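Local coordinates for iron binding protein FbpA (Mannheimia haemolytica, PDB 1Q35) that probably captures ferric iron in the periplasm for uptake into the cell, as a member of the bacterial solute-binding protein 1 family, at residues Y198-G201 against K202-D206; G260-A263 against E264-E268; A279-K282 against G283-T286. All coordinates share one frame; numbering follows the deposited sequence. Where two conformers were deposited one is given.

Contact 1. Residues Y198-G201 against K202-D206. With FMT (formic acid), chain C.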
loop_
_atom_site.group_PDB
_atom_site.type_symbol
_atom_site.label_atom_id
_atom_site.label_comp_id
_atom_site.label_asym_id
_atom_site.label_seq_id
_atom_site.Cartn_x
_atom_site.Cartn_y
_atom_site.Cartn_z
ATOM N N TYR A 198 0.188 -5.095 6.979
ATOM C CA TYR A 198 1.479 -5.775 7.097
ATOM C C TYR A 198 2.357 -5.144 8.179
ATOM O O TYR A 198 3.177 -5.827 8.783
ATOM C CB TYR A 198 2.218 -5.846 5.742
ATOM C CG TYR A 198 2.416 -4.511 5.075
ATOM C CD1 TYR A 198 1.436 -3.993 4.233
ATOM C CD2 TYR A 198 3.550 -3.747 5.302
ATOM C CE1 TYR A 198 1.578 -2.768 3.640
ATOM C CE2 TYR A 198 3.708 -2.505 4.701
ATOM C CZ TYR A 198 2.703 -2.022 3.874
ATOM O OH TYR A 198 2.793 -0.787 3.278
ATOM N N TYR A 199 2.170 -3.859 8.447
ATOM C CA TYR A 199 2.939 -3.203 9.503
ATOM C C TYR A 199 2.708 -3.824 10.885
ATOM O O TYR A 199 3.598 -3.779 11.726
ATOM C CB TYR A 199 2.651 -1.695 9.554
ATOM C CG TYR A 199 3.256 -0.926 8.401
ATOM C CD1 TYR A 199 2.461 -0.155 7.558
ATOM C CD2 TYR A 199 4.622 -0.963 8.151
ATOM C CE1 TYR A 199 3.009 0.550 6.495
ATOM C CE2 TYR A 199 5.176 -0.264 7.087
ATOM C CZ TYR A 199 4.362 0.494 6.271
ATOM O OH TYR A 199 4.892 1.197 5.213
ATOM N N TYR A 200 1.529 -4.390 11.132
ATOM C CA TYR A 200 1.268 -5.062 12.406
ATOM C C TYR A 200 2.229 -6.236 12.596
ATOM O O TYR A 200 2.809 -6.407 13.671
ATOM C CB TYR A 200 -0.182 -5.520 12.477
ATOM C CG TYR A 200 -0.661 -5.839 13.872
ATOM C CD1 TYR A 200 -0.906 -7.145 14.260
ATOM C CD2 TYR A 200 -0.894 -4.830 14.802
ATOM C CE1 TYR A 200 -1.355 -7.447 15.542
ATOM C CE2 TYR A 200 -1.348 -5.124 16.085
ATOM C CZ TYR A 200 -1.580 -6.430 16.446
ATOM O OH TYR A 200 -2.027 -6.734 17.715
ATOM N N GLY A 201 2.418 -7.035 11.549
ATOM C CA GLY A 201 3.369 -8.132 11.586
ATOM C C GLY A 201 4.813 -7.671 11.680
ATOM O O GLY A 201 5.611 -8.249 12.421
ATOM N N LYS A 202 5.162 -6.627 10.940
ATOM C CA LYS A 202 6.503 -6.058 11.037
ATOM C C LYS A 202 6.810 -5.608 12.466
ATOM O O LYS A 202 7.904 -5.844 12.966
ATOM C CB LYS A 202 6.673 -4.881 10.078
ATOM C CG LYS A 202 6.664 -5.252 8.595
ATOM C CD LYS A 202 7.739 -6.267 8.211
ATOM C CE LYS A 202 9.152 -5.757 8.467
ATOM N NZ LYS A 202 10.184 -6.813 8.289
ATOM N N MET A 203 5.854 -4.959 13.124
ATOM C CA MET A 203 6.059 -4.488 14.499
ATOM C C MET A 203 6.217 -5.665 15.458
ATOM O O MET A 203 7.095 -5.651 16.322
ATOM C CB MET A 203 4.915 -3.573 14.944
ATOM C CG MET A 203 4.953 -2.207 14.284
ATOM S SD MET A 203 3.675 -1.067 14.860
ATOM C CE MET A 203 2.188 -1.826 14.188
ATOM N N LEU A 204 5.395 -6.695 15.296
ATOM C CA LEU A 204 5.485 -7.879 16.151
ATOM C C LEU A 204 6.848 -8.571 16.043
ATOM O O LEU A 204 7.335 -9.128 17.028
ATOM C CB LEU A 204 4.372 -8.874 15.825
ATOM C CG LEU A 204 2.973 -8.486 16.309
ATOM C CD1 LEU A 204 1.910 -9.383 15.686
ATOM C CD2 LEU A 204 2.899 -8.535 17.835
ATOM N N ASP A 205 7.459 -8.520 14.858
ATOM C CA ASP A 205 8.757 -9.155 14.604
ATOM C C ASP A 205 9.941 -8.332 15.121
ATOM O O ASP A 205 11.067 -8.831 15.161
ATOM C CB ASP A 205 8.966 -9.373 13.096
ATOM C CG ASP A 205 8.262 -10.601 12.554
ATOM O OD1 ASP A 205 7.681 -11.408 13.316
ATOM O OD2 ASP A 205 8.266 -10.846 11.326
ATOM N N ASP A 206 9.698 -7.074 15.475
ATOM C CA ASP A 206 10.743 -6.138 15.884
ATOM C C ASP A 206 10.747 -6.009 17.405
ATOM O O ASP A 206 9.728 -5.692 18.003
ATOM C CB ASP A 206 10.486 -4.773 15.234
ATOM C CG ASP A 206 11.702 -3.859 15.256
ATOM O OD1 ASP A 206 12.499 -3.927 16.212
ATOM O OD2 ASP A 206 11.931 -3.022 14.359
HETATM C C FMT C . 6.023 -0.233 1.967
HETATM O O1 FMT C . 7.163 -0.466 1.336
HETATM O O2 FMT C . 5.151 -1.083 1.953
#

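Contact 2. Residues G260-A263 against E264-E268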
loop_
_atom_site.group_PDB
_atom_site.type_symbol
_atom_site.label_atom_id
_atom_site.label_comp_id
_atom_site.label_asym_id
_atom_site.label_seq_id
_atom_site.Cartn_x
_atom_site.Cartn_y
_atom_site.Cartn_z
ATOM N N GLY A 260 6.723 -16.258 -1.260
ATOM C CA GLY A 260 6.896 -16.753 0.092
ATOM C C GLY A 260 7.626 -15.767 0.984
ATOM O O GLY A 260 7.278 -15.624 2.151
ATOM N N LEU A 261 8.637 -15.092 0.449
ATOM C CA LEU A 261 9.340 -14.050 1.190
ATOM C C LEU A 261 8.421 -12.862 1.502
ATOM O O LEU A 261 8.442 -12.328 2.603
ATOM C CB LEU A 261 10.574 -13.562 0.422
ATOM C CG LEU A 261 11.699 -14.570 0.185
ATOM C CD1 LEU A 261 12.789 -13.935 -0.671
ATOM C CD2 LEU A 261 12.276 -15.088 1.494
ATOM N N TYR A 262 7.622 -12.437 0.531
ATOM C CA TYR A 262 6.653 -11.378 0.775
ATOM C C TYR A 262 5.700 -11.781 1.914
ATOM O O TYR A 262 5.351 -10.957 2.761
ATOM C CB TYR A 262 5.860 -11.087 -0.492
ATOM C CG TYR A 262 6.526 -10.191 -1.518
ATOM C CD1 TYR A 262 6.675 -10.608 -2.837
ATOM C CD2 TYR A 262 6.946 -8.911 -1.188
ATOM C CE1 TYR A 262 7.234 -9.777 -3.790
ATOM C CE2 TYR A 262 7.513 -8.067 -2.137
ATOM C CZ TYR A 262 7.655 -8.513 -3.441
ATOM O OH TYR A 262 8.191 -7.694 -4.409
ATOM N N ALA A 263 5.297 -13.045 1.946
ATOM C CA ALA A 263 4.393 -13.529 2.989
ATOM C C ALA A 263 5.079 -13.567 4.353
ATOM O O ALA A 263 4.564 -13.023 5.326
ATOM C CB ALA A 263 3.868 -14.909 2.636
ATOM N N GLU A 264 6.253 -14.186 4.408
ATOM C CA GLU A 264 6.877 -14.537 5.684
ATOM C C GLU A 264 7.684 -13.406 6.283
ATOM O O GLU A 264 7.712 -13.247 7.503
ATOM C CB GLU A 264 7.779 -15.761 5.521
ATOM C CG GLU A 264 7.035 -17.035 5.158
ATOM C CD GLU A 264 6.090 -17.517 6.247
ATOM O OE1 GLU A 264 5.109 -18.202 5.903
ATOM O OE2 GLU A 264 6.325 -17.221 7.436
ATOM N N LEU A 265 8.353 -12.626 5.438
ATOM C CA LEU A 265 9.178 -11.512 5.891
ATOM C C LEU A 265 8.405 -10.204 5.998
ATOM O O LEU A 265 8.627 -9.427 6.921
ATOM C CB LEU A 265 10.375 -11.304 4.961
ATOM C CG LEU A 265 11.332 -12.483 4.783
ATOM C CD1 LEU A 265 12.508 -12.077 3.905
ATOM C CD2 LEU A 265 11.824 -13.015 6.125
ATOM N N ASN A 266 7.523 -9.940 5.041
ATOM C CA ASN A 266 6.805 -8.672 5.014
ATOM C C ASN A 266 5.407 -8.728 5.625
ATOM O O ASN A 266 4.831 -7.680 5.883
ATOM C CB ASN A 266 6.670 -8.144 3.584
ATOM C CG ASN A 266 7.968 -7.601 3.017
ATOM O OD1 ASN A 266 9.050 -7.773 3.585
ATOM N ND2 ASN A 266 7.860 -6.939 1.866
ATOM N N HIS A 267 4.852 -9.924 5.818
ATOM C CA HIS A 267 3.481 -10.078 6.333
ATOM C C HIS A 267 2.432 -9.458 5.416
ATOM O O HIS A 267 1.402 -8.964 5.874
ATOM C CB HIS A 267 3.387 -9.562 7.768
ATOM C CG HIS A 267 4.278 -10.315 8.690
ATOM N ND1 HIS A 267 4.008 -11.610 9.076
ATOM C CD2 HIS A 267 5.474 -9.995 9.234
ATOM C CE1 HIS A 267 4.985 -12.040 9.852
ATOM N NE2 HIS A 267 5.885 -11.081 9.965
ATOM N N GLU A 268 2.705 -9.526 4.111
ATOM C CA GLU A 268 1.773 -9.102 3.081
ATOM C C GLU A 268 1.037 -10.312 2.530
ATOM O O GLU A 268 1.388 -11.456 2.813
ATOM C CB GLU A 268 2.514 -8.376 1.959
ATOM C CG GLU A 268 3.075 -7.035 2.381
ATOM C CD GLU A 268 3.785 -6.342 1.250
ATOM O OE1 GLU A 268 3.114 -5.633 0.464
ATOM O OE2 GLU A 268 5.013 -6.517 1.143
HETATM O O HOH W 1 1.835 -13.000 5.092
#

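Contact 3. Residues A279-K282 against G283-T286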
loop_
_atom_site.group_PDB
_atom_site.type_symbol
_atom_site.label_atom_id
_atom_site.label_comp_id
_atom_site.label_asym_id
_atom_site.label_seq_id
_atom_site.Cartn_x
_atom_site.Cartn_y
_atom_site.Cartn_z
ATOM N N ALA A 279 2.174 -17.187 9.624
ATOM C CA ALA A 279 1.371 -17.617 10.762
ATOM C C ALA A 279 0.705 -16.424 11.450
ATOM O O ALA A 279 -0.449 -16.508 11.854
ATOM C CB ALA A 279 2.217 -18.407 11.756
ATOM N N ILE A 280 1.421 -15.309 11.579
ATOM C CA ILE A 280 0.834 -14.109 12.169
ATOM C C ILE A 280 -0.364 -13.638 11.333
ATOM O O ILE A 280 -1.447 -13.387 11.862
ATOM C CB ILE A 280 1.895 -12.993 12.319
ATOM C CG1 ILE A 280 2.844 -13.322 13.480
ATOM C CG2 ILE A 280 1.232 -11.633 12.533
ATOM C CD1 ILE A 280 4.039 -12.394 13.606
ATOM N N VAL A 281 -0.178 -13.538 10.021
ATOM C CA VAL A 281 -1.221 -13.002 9.151
ATOM C C VAL A 281 -2.424 -13.954 9.103
ATOM O O VAL A 281 -3.572 -13.522 9.149
ATOM C CB VAL A 281 -0.659 -12.712 7.743
ATOM C CG1 VAL A 281 -1.775 -12.419 6.754
ATOM C CG2 VAL A 281 0.317 -11.554 7.803
ATOM N N LYS A 282 -2.165 -15.254 9.063
ATOM C CA LYS A 282 -3.246 -16.238 9.086
ATOM C C LYS A 282 -4.069 -16.144 10.371
ATOM O O LYS A 282 -5.283 -16.347 10.355
ATOM C CB LYS A 282 -2.687 -17.651 8.934
ATOM C CG LYS A 282 -2.225 -17.978 7.525
ATOM C CD LYS A 282 -1.902 -19.453 7.361
ATOM C CE LYS A 282 -0.675 -19.859 8.147
ATOM N NZ LYS A 282 -0.178 -21.196 7.728
ATOM N N GLY A 283 -3.403 -15.840 11.483
ATOM C CA GLY A 283 -4.055 -15.711 12.775
ATOM C C GLY A 283 -5.053 -14.573 12.862
ATOM O O GLY A 283 -5.945 -14.590 13.708
ATOM N N TRP A 284 -4.913 -13.576 11.991
ATOM C CA TRP A 284 -5.866 -12.465 11.935
ATOM C C TRP A 284 -7.211 -12.868 11.345
ATOM O O TRP A 284 -8.191 -12.135 11.492
ATOM C CB TRP A 284 -5.318 -11.305 11.101
ATOM C CG TRP A 284 -4.004 -10.774 11.549
ATOM C CD1 TRP A 284 -3.444 -10.878 12.790
ATOM C CD2 TRP A 284 -3.068 -10.046 10.748
ATOM N NE1 TRP A 284 -2.218 -10.257 12.808
ATOM C CE2 TRP A 284 -1.964 -9.743 11.562
ATOM C CE3 TRP A 284 -3.051 -9.619 9.412
ATOM C CZ2 TRP A 284 -0.860 -9.033 11.092
ATOM C CZ3 TRP A 284 -1.951 -8.913 8.950
ATOM C CH2 TRP A 284 -0.874 -8.628 9.787
ATOM N N GLY A 285 -7.255 -14.006 10.658
ATOM C CA GLY A 285 -8.442 -14.445 9.950
ATOM C C GLY A 285 -8.542 -13.755 8.602
ATOM O O GLY A 285 -7.746 -12.867 8.281
ATOM N N THR A 286 -9.517 -14.168 7.803
ATOM C CA THR A 286 -9.791 -13.492 6.539
ATOM C C THR A 286 -10.830 -12.381 6.741
ATOM O O THR A 286 -11.259 -12.103 7.864
ATOM C CB THR A 286 -10.168 -14.499 5.427
ATOM O OG1 THR A 286 -10.009 -13.872 4.145
ATOM C CG2 THR A 286 -11.625 -14.913 5.488
HETATM O O HOH W 2 -5.231 -12.333 7.334
#

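Contact 1. Residues Y198-G201 against K202-D206
Leu-204 and Met-203 both lean back on Tyr-200, one helical turn earlier. CD1 of Leu-204 comes within 3.8 Å of Tyr-200 CE1, the two side chains meeting at a slant, while the methyl CE of Met-203 sits 4.3 Å from Tyr-200 CD2. Met-203 turns at its last torsion (chi3 -69°), which brings CE back to 3.4 Å from the carbonyl oxygen of Tyr-199. Ala-213 of helix 210-214 packs against all three, and the Tyr-200 hydroxyl is hydrogen-bonded to Ala-216 O. Tyr-200, Met-203 and Leu-204 belong to helix 198-205, the N-terminal part of which carries iron ligands Tyr-198 and Tyr-199 at the binding cleft of this periplasmic binding protein; the third ligand tyrosine, Tyr-142, touches both. With CG of Tyr-198 lodged between its backbone N and carbonyl carbon (chi1 55°), the ring lays CE2 over the centre of the Tyr-199 ring, 3.4 Å above its plane. No iron is present here. Tyr-198 OH makes a weak hydrogen bond of 2.7 Å to O2 of a bound formic acid, besides its stronger one with Asn-196; Arg-10 and Arg-101 are also hydrogen-bonded to that molecule. Four backbone bonds tie the turns together, among them Lys-202 N to Tyr-198 O, 3.0 Å and in the carbonyl plane.

Contact 2. Residues G260-A263 against E264-E268
The ring of Tyr-262 has the amide of Asn-266 at its edge, ND2 lying near the ring plane and 3.7 Å from CD2. The two side chains run alongside each other, with ring and amide planes 72° apart. The carboxylate of Glu-268 stands almost perpendicular to the same ring, its OE2 3.9 Å from Tyr-262 CD2. On one face of the His-267 imidazole lies Glu-264 O, off toward the rim, and ND1 of that ring is hydrogen-bonded to Ser-278 OG. This is the C-terminal end of helix 256-266, closed by His-267 with positive phi. The carbonyl of Tyr-262 takes Glu-268 N at 3.3 Å in a nearly straight bond, plus a weaker one from Asn-266 N. Ala-263 O receives a weak bond from His-267 N and another from a water whose oxygen is 2.7 Å away; the same water donates to Glu-268 O. Leu-261 and Leu-265 lie side by side and point the same way, CD2 and CD1 3.9 Å apart. Asn-266 ND2 donates to Glu-268 OE2 at 3.0 Å, in the amide plane, and also to Leu-14 O. With salt bridges to Arg-10 and Arg-101 and a hydrogen bond with Thr-99, the buried carboxylate is gripped from several directions, which probably stabilises its negative charge beside the iron-binding cleft.

Contact 3. Residues A279-K282 against G283-T286
At the C-terminal end of the short helix 279-283, the indole of Trp-284 folds back over the preceding turn and covers Ile-280 and Val-281. CA of Val-281 makes a CH-pi contact with the six-membered ring of Trp-284, 3.9 Å from its centroid and only 15° off the ring normal. Over that same face Val-281 CG2 approaches Trp-284 CZ3 at 3.7 Å, and the carbonyl oxygen of Ile-280 lies 3.3 Å from Trp-284 CD1, displaced toward the rim of the pyrrole part. CG2 of Ile-280 reaches the indole at Trp-284 CZ2, 3.6 Å away. CG of Trp-284 stands opposite the carbonyl carbon across CA and CB (chi1 -56°), and a small second torsion (-22°) turns the flat of the indole onto the helix backbone. Here the helix tightens as it ends. Gly-283 N still bonds to Ala-279 O, four residues back, but Trp-284 N bonds to Val-281 O at 3.1 Å, with only a weak bond left to Ile-280 O. Gly-285 N likewise bonds to Lys-282 O, and in both of these i+3 to i bonds, of 3-10 type, the donor sits above the carbonyl plane. Gly-285 then leaves helical geometry with positive phi. A water donates to Val-281 O and to Gly-285 O, each at 2.7 Å, bridging the last turn to the departing chain. Tyr-269 of strand 269-270 touches both Val-281 and Trp-284, and Phe-220 also meets the indole.

Along the chain the three contacts come in series, none nested or crossing, and none closes a long loop: contact 1 links successive turns of one helix, while contacts 2 and 3 join a helix to the chain leaving its C-terminal end. Contact 1 lies on the helix that follows strand 192-196; contact 2 ends helix 256-266 just before strand 269-270, and contact 3 ends the short helix after that strand. In space they meet side by side. Asp-205 OD2 lies 2.8 Å from His-267 NE2, probably hydrogen-bonded, joining contacts 1 and 2. Trp-284 packs on Tyr-200 and Gly-201, Ile-280 on Leu-204, and Val-281 CG2 on His-267 O, so contact 3 packs against both others, a short way from the iron-binding tyrosines.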